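Local coordinates for ADP compounds hydrolase nudE (PDB 1VHG), which hydrolyses ADP-ribose, NADH, Ap3A and Ap2A as a magnesium-dependent, homodimeric Nudix hydrolase, at the interface of chains A and B. Residues are numbered along the deposited sequence; one frame, centred on the assembly and turned at random. Chains: chain A/B, ADP compounds hydrolase nudE.

The interface of chains A and B. Residues chain A 70-73; chain B 12, 29, 43, 46, 119-120.
B:Arg43 and the turn A:Val70 to A:Glu73 illustrate how one guanidinium can read a loop's backbone and side chain together across a dimer interface. Its NH2 gives a hydrogen bond to the backbone carbonyl A:Val70 O at 2.6 Å and forms a salt bridge with the carboxylate oxygen A:Glu73 OE2 at 2.8 Å. The latter bond is nearly straight, 164° at the hydrogen, and uses the anti lone pair of OE2; carboxylate and guanidinium lie almost coplanar, 20° apart, although the two side chains cross at about a right angle. A:Val70 O also lies near the guanidinium plane, with NH2 tilted 28° from the carbonyl plane.

Proline and valine from chain B sandwich this flat group: B:Pro46 CG sits over the centre of one face, and B:Val29 CG2 lies toward the rim of the other, which should limit its rotation. An extended chain from CG to NE carries the guanidinium to the turn. The tip of B:Ile12, CD1, packs against the carboxylate end of the A:Glu73 side chain. A:Val70 CG2 meets B:Val29 CG1 at 3.7 Å.

Away from the guanidinium, A:Thr72 lies alongside B:Pro119, pointing the same way, CG2 to CB at 3.6 Å. Weak hydrogen bonds run from A:Gly71 N to B:Ser120 O and from A:Thr72 N to B:Pro119 O; B:Ser120, a substrate-binding residue, is poorly ordered.

The turn links strands 61-69 and 74-78 of one Nudix subunit, gripped by strands 11-20, 25-32 and 38-44 and the 119-120 loop of the other. Two-fold symmetry repeats the contact in the homodimer.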
loop_
_atom_site.group_PDB
_atom_site.type_symbol
_atom_site.label_atom_id
_atom_site.label_comp_id
_atom_site.label_asym_id
_atom_site.label_seq_id
_atom_site.Cartn_x
_atom_site.Cartn_y
_atom_site.Cartn_z
ATOM N N VAL A 70 3.669 1.266 -15.475
ATOM C CA VAL A 70 2.705 1.517 -16.548
ATOM C C VAL A 70 1.396 2.088 -16.038
ATOM O O VAL A 70 0.719 2.840 -16.752
ATOM C CB VAL A 70 2.479 0.282 -17.430
ATOM C CG1 VAL A 70 1.607 -0.738 -16.733
ATOM C CG2 VAL A 70 1.876 0.709 -18.766
ATOM N N GLY A 71 1.034 1.753 -14.800
ATOM C CA GLY A 71 -0.188 2.274 -14.200
ATOM C C GLY A 71 -0.190 3.803 -14.202
ATOM O O GLY A 71 -1.238 4.382 -14.492
ATOM N N THR A 72 0.912 4.464 -13.901
ATOM C CA THR A 72 1.007 5.901 -13.884
ATOM C C THR A 72 1.830 6.465 -15.049
ATOM O O THR A 72 2.100 7.676 -15.095
ATOM C CB THR A 72 1.720 6.424 -12.611
ATOM O OG1 THR A 72 3.013 5.800 -12.521
ATOM C CG2 THR A 72 0.942 6.162 -11.359
ATOM N N GLU A 73 2.373 5.606 -15.895
ATOM C CA GLU A 73 3.193 6.032 -17.020
ATOM C C GLU A 73 4.339 6.921 -16.583
ATOM O O GLU A 73 4.647 7.953 -17.176
ATOM C CB GLU A 73 2.334 6.697 -18.086
ATOM C CG GLU A 73 1.636 5.675 -18.967
ATOM C CD GLU A 73 0.484 6.207 -19.785
ATOM O OE1 GLU A 73 0.632 7.271 -20.418
ATOM O OE2 GLU A 73 -0.566 5.526 -19.850
ATOM N N ILE B 12 4.191 4.309 -25.772
ATOM C CA ILE B 12 2.977 3.506 -25.812
ATOM C C ILE B 12 2.503 3.325 -27.239
ATOM O O ILE B 12 2.066 4.273 -27.874
ATOM C CB ILE B 12 1.881 4.141 -24.934
ATOM C CG1 ILE B 12 2.464 4.278 -23.514
ATOM C CG2 ILE B 12 0.620 3.307 -24.903
ATOM C CD1 ILE B 12 1.597 5.035 -22.566
ATOM N N VAL B 29 -1.211 -2.977 -22.355
ATOM C CA VAL B 29 -0.432 -1.869 -22.877
ATOM C C VAL B 29 0.822 -2.347 -23.598
ATOM O O VAL B 29 1.656 -3.045 -23.024
ATOM C CB VAL B 29 0.017 -0.895 -21.763
ATOM C CG1 VAL B 29 0.839 0.249 -22.340
ATOM C CG2 VAL B 29 -1.162 -0.364 -20.957
ATOM N N ARG B 43 -2.730 -3.539 -16.816
ATOM C CA ARG B 43 -2.904 -2.628 -15.677
ATOM C C ARG B 43 -4.395 -2.374 -15.466
ATOM O O ARG B 43 -5.235 -2.901 -16.186
ATOM C CB ARG B 43 -2.169 -1.307 -15.948
ATOM C CG ARG B 43 -2.712 -0.574 -17.167
ATOM C CD ARG B 43 -2.253 0.870 -17.236
ATOM N NE ARG B 43 -2.802 1.537 -18.411
ATOM C CZ ARG B 43 -2.325 2.671 -18.917
ATOM N NH1 ARG B 43 -2.881 3.202 -19.993
ATOM N NH2 ARG B 43 -1.291 3.285 -18.353
ATOM N N PRO B 46 -6.581 3.521 -15.794
ATOM C CA PRO B 46 -6.328 4.732 -15.027
ATOM C C PRO B 46 -7.583 5.526 -14.731
ATOM O O PRO B 46 -8.520 5.558 -15.525
ATOM C CB PRO B 46 -5.354 5.510 -15.906
ATOM C CG PRO B 46 -4.622 4.449 -16.666
ATOM C CD PRO B 46 -5.646 3.381 -16.940
ATOM N N PRO B 119 1.728 1.925 -8.299
ATOM C CA PRO B 119 1.737 2.553 -9.596
ATOM C C PRO B 119 1.979 1.666 -10.790
ATOM O O PRO B 119 1.728 2.099 -11.925
ATOM C CB PRO B 119 2.749 3.682 -9.505
ATOM C CG PRO B 119 3.106 3.818 -8.087
ATOM C CD PRO B 119 2.696 2.570 -7.376
ATOM N N SER B 120 2.490 0.461 -10.628
ATOM C CA SER B 120 2.710 -0.438 -11.747
ATOM C C SER B 120 1.379 -0.852 -12.356
ATOM O O SER B 120 1.269 -1.024 -13.571
ATOM C CB SER B 120 3.530 -1.646 -11.319
ATOM O OG SER B 120 4.922 -1.322 -11.313
#